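Local coordinates for Tll1590 protein (Thermosynechococcus elongatus, PDB 6LDQ) that probably belongs to the glycosyltransferases of the GT-B clan and folds, in the modelled part of its chain, as a Rossmann-like alpha/beta domain, at residues Q130-Y135 and C169-S174; A162-A167 and R183-A188. All coordinates share one frame; numbering follows the deposited sequence.

Overall arrangement
The four segments alternate along the chain: 130-135, then 162-167, 169-174 and 183-188. Contact 1 joins two parallel neighbours in the central sheet, strands 130-134 and 169-172, and its centre lies about 8 Å from that of the chain. Contact 2, about 16 Å out, joins the end of the connecting helix 153-166 to the chain around the end of helix 175-185. The two centres are about 11 Å apart and their residues touch. Ile-163 and Ala-167 pack on Trp-131, and Leu-164 CD2 lies 3.8 Å from Val-170 CG2. The pair thus forms successive layers of one alpha/beta domain, a sheet interior and the helical layer over it, within the glycosyl transferase 4-like range.

Contact 1. Residues Q130-Y135 and C169-S174; sequences QWLHTY and CVIVTS
Ile-171 meets strand 130-134 through both of its backbone polar atoms: its N donates to His-133 O at 2.6 Å, and its O accepts from Tyr-135 N at 2.7 Å in a nearly straight bond (170° at the hydrogen). Cys-169 O receives His-133 N at 2.9 Å, whereas Cys-169 N reaches Trp-131 O only weakly, at 3.5 Å. On the face bearing Leu-132, Thr-134 and Ile-171, Leu-132 CD2 touches Ile-171 CD1 at 4.0 Å. Chi1 of Thr-134 (-66°) turns OG1 to the side of its backbone N, where it meets Ile-171 CB at 3.6 Å, the two side chains crossing obliquely; branching at CB suits both residues to a strand. This is the parallel core of a Rossmann-like sheet, in which helix 153-166 carries the chain from one strand to the next in a beta-alpha-beta crossover. Beyond the last beta bridge a water ties the two segments: it donates to Tyr-135 O and accepts from Thr-173 N and OG1. Further out, Thr-134 OG1 is hydrogen-bonded to His-110 and Tyr-32. On the other face Thr-111 OG1 bonds both Trp-131 NE1 and His-133 ND1, and a thiocyanate ion, probably from the crystallisation liquor, comes within about 3 Å of the His-133 side chain (nearest atoms).

Contact 2. Residues A162-A167 and R183-A188; sequences AILENA and RWVSKA
Leu-164 packs on Val-185 in a small, mostly apolar contact between the last turn of helix 153-166 and the chain around the end of helix 175-185, on the outer layer of the fold; it buries 195 Å² in all. The forked end of Leu-164 does most of the work. Its CD1 meets Val-185 CG1 at 3.9 Å, the two side chains crossing at about a right angle, and lies equally near Ser-186 CB. The other branch, CD2, rests 3.8 Å from Ala-188 O. Chi1 (-78°) puts the leucine CG beside its own backbone N, and chi2 (162°) sets CD1 and CD2 on different partners. At the edge, Glu-165 CG touches Ala-188 CB at 4.1 Å; an aliphatic stem packs here while the residue as a whole stays exposed, and the small alanine lets the backbones approach to 5.9 Å between the CA atoms of Glu-165 and Ala-188.

Segment 183-188 is shaped by its own bonds. Ser-186 OG, anti to its backbone N (chi1 173°), accepts from Ala-188 N at 3.0 Å, an ST turn for which a short hydroxyl side chain is well suited. Arg-182 NH1 bonds both Ser-186 O and Ala-188 O, fixing the carbonyl against which Leu-164 packs. In segment 162-167, Asn-166 ND2 donates to Ala-162 O at 3.0 Å, on a lone pair, in the last turn before Ala-167 leaves helical geometry. Leu-164 also reaches Leu-181, and Val-185 reaches Leu-157, so the apolar packing runs on along both helices. Ile-163, meanwhile, packs on Trp-131 and His-133 of strand 130-134. Helices such as 153-166 and 175-185, which link successive parallel strands and pack together beside the sheet, are characteristic of the Rossmann-like domains of GT-B proteins.

Contact 1. Residues Q130-Y135 and C169-S174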
loop_
_atom_site.group_PDB
_atom_site.type_symbol
_atom_site.label_atom_id
_atom_site.label_comp_id
_atom_site.label_asym_id
_atom_site.label_seq_id
_atom_site.Cartn_x
_atom_site.Cartn_y
_atom_site.Cartn_z
ATOM N N GLN A 130 -2.153 -4.588 -10.670
ATOM C CA GLN A 130 -1.565 -3.257 -10.751
ATOM C C GLN A 130 -1.066 -2.880 -9.367
ATOM O O GLN A 130 -1.855 -2.816 -8.422
ATOM C CB GLN A 130 -2.586 -2.238 -11.253
ATOM C CG GLN A 130 -3.315 -2.657 -12.519
ATOM C CD GLN A 130 -2.367 -3.043 -13.633
ATOM O OE1 GLN A 130 -1.412 -2.323 -13.921
ATOM N NE2 GLN A 130 -2.618 -4.192 -14.257
ATOM N N TRP A 131 0.237 -2.636 -9.239
ATOM C CA TRP A 131 0.861 -2.411 -7.940
ATOM C C TRP A 131 1.351 -0.970 -7.871
ATOM O O TRP A 131 2.241 -0.574 -8.632
ATOM C CB TRP A 131 2.007 -3.399 -7.712
ATOM C CG TRP A 131 2.756 -3.209 -6.425
ATOM C CD1 TRP A 131 2.284 -2.655 -5.269
ATOM C CD2 TRP A 131 4.113 -3.591 -6.161
ATOM N NE1 TRP A 131 3.268 -2.655 -4.307
ATOM C CE2 TRP A 131 4.399 -3.229 -4.829
ATOM C CE3 TRP A 131 5.116 -4.201 -6.922
ATOM C CZ2 TRP A 131 5.648 -3.458 -4.241
ATOM C CZ3 TRP A 131 6.371 -4.410 -6.330
ATOM C CH2 TRP A 131 6.611 -4.034 -5.016
ATOM N N LEU A 132 0.761 -0.186 -6.976
ATOM C CA LEU A 132 1.246 1.158 -6.705
ATOM C C LEU A 132 1.839 1.199 -5.311
ATOM O O LEU A 132 1.353 0.537 -4.395
ATOM C CB LEU A 132 0.142 2.206 -6.790
ATOM C CG LEU A 132 -0.444 2.406 -8.178
ATOM C CD1 LEU A 132 -1.696 1.558 -8.243
ATOM C CD2 LEU A 132 -0.724 3.878 -8.460
ATOM N N HIS A 133 2.869 2.017 -5.144
ATOM C CA HIS A 133 3.494 2.128 -3.842
ATOM C C HIS A 133 3.746 3.584 -3.503
ATOM O O HIS A 133 4.264 4.338 -4.330
ATOM C CB HIS A 133 4.794 1.352 -3.773
ATOM C CG HIS A 133 5.298 1.254 -2.382
ATOM N ND1 HIS A 133 5.112 0.141 -1.600
ATOM C CD2 HIS A 133 5.841 2.189 -1.577
ATOM C CE1 HIS A 133 5.614 0.365 -0.398
ATOM N NE2 HIS A 133 6.076 1.597 -0.363
ATOM N N THR A 134 3.372 3.972 -2.291
ATOM C CA THR A 134 3.690 5.283 -1.752
ATOM C C THR A 134 4.957 5.211 -0.891
ATOM O O THR A 134 5.015 4.448 0.079
ATOM C CB THR A 134 2.527 5.828 -0.939
ATOM O OG1 THR A 134 1.403 6.062 -1.824
ATOM C CG2 THR A 134 2.954 7.123 -0.268
ATOM N N TYR A 135 5.936 6.036 -1.239
ATOM C CA TYR A 135 7.211 6.167 -0.537
ATOM C C TYR A 135 7.092 7.102 0.661
ATOM O O TYR A 135 6.379 8.101 0.609
ATOM C CB TYR A 135 8.276 6.763 -1.464
ATOM C CG TYR A 135 9.535 7.070 -0.682
ATOM C CD1 TYR A 135 10.237 6.046 -0.119
ATOM C CD2 TYR A 135 9.970 8.358 -0.433
ATOM C CE1 TYR A 135 11.368 6.219 0.618
ATOM C CE2 TYR A 135 11.151 8.564 0.327
ATOM C CZ TYR A 135 11.821 7.456 0.847
ATOM O OH TYR A 135 12.950 7.531 1.614
ATOM N N CYS A 169 3.861 1.989 -10.331
ATOM C CA CYS A 169 4.097 3.395 -10.042
ATOM C C CYS A 169 4.392 3.618 -8.566
ATOM O O CYS A 169 3.692 3.091 -7.700
ATOM C CB CYS A 169 2.906 4.261 -10.457
ATOM S SG CYS A 169 3.164 5.980 -10.071
ATOM N N VAL A 170 5.402 4.447 -8.291
ATOM C CA VAL A 170 5.769 4.799 -6.925
ATOM C C VAL A 170 5.428 6.261 -6.662
ATOM O O VAL A 170 5.908 7.150 -7.371
ATOM C CB VAL A 170 7.257 4.539 -6.656
ATOM C CG1 VAL A 170 7.600 5.043 -5.270
ATOM C CG2 VAL A 170 7.548 3.069 -6.787
ATOM N N ILE A 171 4.648 6.505 -5.619
ATOM C CA ILE A 171 4.182 7.841 -5.266
ATOM C C ILE A 171 5.134 8.455 -4.240
ATOM O O ILE A 171 5.490 7.820 -3.236
ATOM C CB ILE A 171 2.733 7.778 -4.740
ATOM C CG1 ILE A 171 1.786 7.472 -5.908
ATOM C CG2 ILE A 171 2.344 9.101 -4.074
ATOM C CD1 ILE A 171 0.866 6.297 -5.703
ATOM N N VAL A 172 5.601 9.672 -4.524
ATOM C CA VAL A 172 6.380 10.465 -3.579
ATOM C C VAL A 172 5.512 11.607 -3.080
ATOM O O VAL A 172 4.632 12.100 -3.799
ATOM C CB VAL A 172 7.671 10.999 -4.231
ATOM C CG1 VAL A 172 8.646 9.851 -4.481
ATOM C CG2 VAL A 172 7.338 11.708 -5.533
ATOM N N THR A 173 5.747 12.037 -1.849
ATOM C CA THR A 173 4.874 13.040 -1.247
ATOM C C THR A 173 5.493 14.428 -1.196
ATOM O O THR A 173 4.843 15.360 -0.724
ATOM C CB THR A 173 4.434 12.609 0.162
ATOM O OG1 THR A 173 5.531 12.696 1.072
ATOM C CG2 THR A 173 3.911 11.181 0.150
ATOM N N SER A 174 6.719 14.598 -1.682
ATOM C CA SER A 174 7.325 15.919 -1.764
ATOM C C SER A 174 8.512 15.836 -2.704
ATOM O O SER A 174 9.084 14.754 -2.880
ATOM C CB SER A 174 7.776 16.419 -0.385
ATOM O OG SER A 174 8.751 15.559 0.172
HETATM O O HOH W 1 7.290 10.757 -0.193
#

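Contact 2. Residues A162-A167 and R183-A188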
loop_
_atom_site.group_PDB
_atom_site.type_symbol
_atom_site.label_atom_id
_atom_site.label_comp_id
_atom_site.label_asym_id
_atom_site.label_seq_id
_atom_site.Cartn_x
_atom_site.Cartn_y
_atom_site.Cartn_z
ATOM N N ALA A 162 14.069 -2.928 -5.141
ATOM C CA ALA A 162 13.206 -3.929 -5.767
ATOM C C ALA A 162 11.816 -3.372 -6.040
ATOM O O ALA A 162 11.197 -3.699 -7.054
ATOM C CB ALA A 162 13.112 -5.178 -4.893
ATOM N N ILE A 163 11.316 -2.526 -5.146
ATOM C CA ILE A 163 9.987 -1.958 -5.330
ATOM C C ILE A 163 9.991 -0.969 -6.492
ATOM O O ILE A 163 9.130 -1.026 -7.376
ATOM C CB ILE A 163 9.507 -1.296 -4.032
ATOM C CG1 ILE A 163 9.265 -2.352 -2.954
ATOM C CG2 ILE A 163 8.197 -0.547 -4.292
ATOM C CD1 ILE A 163 9.282 -1.787 -1.562
ATOM N N LEU A 164 10.977 -0.064 -6.519
ATOM C CA LEU A 164 11.063 0.893 -7.616
ATOM C C LEU A 164 11.141 0.188 -8.963
ATOM O O LEU A 164 10.558 0.655 -9.953
ATOM C CB LEU A 164 12.273 1.810 -7.425
ATOM C CG LEU A 164 12.083 2.923 -6.400
ATOM C CD1 LEU A 164 13.458 3.472 -5.984
ATOM C CD2 LEU A 164 11.194 4.029 -6.986
ATOM N N GLU A 165 11.825 -0.958 -9.011
ATOM C CA GLU A 165 12.050 -1.656 -10.271
ATOM C C GLU A 165 10.830 -2.427 -10.758
ATOM O O GLU A 165 10.685 -2.639 -11.965
ATOM C CB GLU A 165 13.229 -2.620 -10.131
ATOM C CG GLU A 165 14.571 -1.936 -10.041
ATOM C CD GLU A 165 15.674 -2.890 -9.625
ATOM O OE1 GLU A 165 15.362 -3.928 -9.005
ATOM O OE2 GLU A 165 16.849 -2.598 -9.913
ATOM N N ASN A 166 9.959 -2.878 -9.859
ATOM C CA ASN A 166 8.897 -3.791 -10.249
ATOM C C ASN A 166 7.493 -3.249 -10.048
ATOM O O ASN A 166 6.549 -3.817 -10.613
ATOM C CB ASN A 166 9.027 -5.117 -9.481
ATOM C CG ASN A 166 10.201 -5.938 -9.949
ATOM O OD1 ASN A 166 10.076 -6.749 -10.867
ATOM N ND2 ASN A 166 11.359 -5.739 -9.313
ATOM N N ALA A 167 7.317 -2.193 -9.262
ATOM C CA ALA A 167 5.994 -1.607 -9.107
ATOM C C ALA A 167 5.623 -0.814 -10.355
ATOM O O ALA A 167 6.481 -0.281 -11.063
ATOM C CB ALA A 167 5.947 -0.708 -7.873
ATOM N N ARG A 183 18.815 10.284 -5.353
ATOM C CA ARG A 183 20.208 10.468 -4.949
ATOM C C ARG A 183 20.758 9.229 -4.263
ATOM O O ARG A 183 21.886 8.803 -4.542
ATOM C CB ARG A 183 20.330 11.671 -4.008
ATOM C CG ARG A 183 21.757 12.218 -3.772
ATOM C CD ARG A 183 21.666 13.595 -3.084
ATOM N NE ARG A 183 20.402 13.699 -2.337
ATOM C CZ ARG A 183 20.248 14.308 -1.159
ATOM N NH1 ARG A 183 21.278 14.918 -0.555
ATOM N NH2 ARG A 183 19.054 14.304 -0.594
ATOM N N TRP A 184 19.977 8.641 -3.358
ATOM C CA TRP A 184 20.517 7.665 -2.432
ATOM C C TRP A 184 20.009 6.254 -2.657
ATOM O O TRP A 184 20.667 5.312 -2.211
ATOM C CB TRP A 184 20.205 8.088 -0.990
ATOM C CG TRP A 184 20.936 9.318 -0.583
ATOM C CD1 TRP A 184 20.460 10.596 -0.591
ATOM C CD2 TRP A 184 22.290 9.394 -0.113
ATOM N NE1 TRP A 184 21.430 11.462 -0.145
ATOM C CE2 TRP A 184 22.561 10.749 0.155
ATOM C CE3 TRP A 184 23.287 8.444 0.120
ATOM C CZ2 TRP A 184 23.798 11.183 0.629
ATOM C CZ3 TRP A 184 24.516 8.875 0.590
ATOM C CH2 TRP A 184 24.759 10.233 0.837
ATOM N N VAL A 185 18.868 6.080 -3.326
ATOM C CA VAL A 185 18.285 4.751 -3.472
ATOM C C VAL A 185 18.428 4.269 -4.912
ATOM O O VAL A 185 19.178 3.328 -5.180
ATOM C CB VAL A 185 16.813 4.733 -3.014
ATOM C CG1 VAL A 185 16.191 3.351 -3.237
ATOM C CG2 VAL A 185 16.701 5.142 -1.558
ATOM N N SER A 186 17.706 4.881 -5.848
ATOM C CA SER A 186 17.769 4.390 -7.220
ATOM C C SER A 186 17.076 5.380 -8.140
ATOM O O SER A 186 16.096 6.021 -7.747
ATOM C CB SER A 186 17.111 3.007 -7.347
ATOM O OG SER A 186 17.041 2.600 -8.697
ATOM N N LYS A 187 17.570 5.464 -9.376
ATOM C CA LYS A 187 16.939 6.263 -10.425
ATOM C C LYS A 187 15.871 5.496 -11.191
ATOM O O LYS A 187 15.213 6.074 -12.071
ATOM C CB LYS A 187 17.988 6.761 -11.425
ATOM C CG LYS A 187 19.142 7.554 -10.817
ATOM C CD LYS A 187 19.133 8.979 -11.306
ATOM C CE LYS A 187 19.720 9.932 -10.271
ATOM N NZ LYS A 187 20.948 9.393 -9.611
ATOM N N ALA A 188 15.701 4.216 -10.896
ATOM C CA ALA A 188 14.786 3.371 -11.638
ATOM C C ALA A 188 13.336 3.679 -11.259
ATOM O O ALA A 188 13.053 4.308 -10.237
ATOM C CB ALA A 188 15.119 1.896 -11.387
#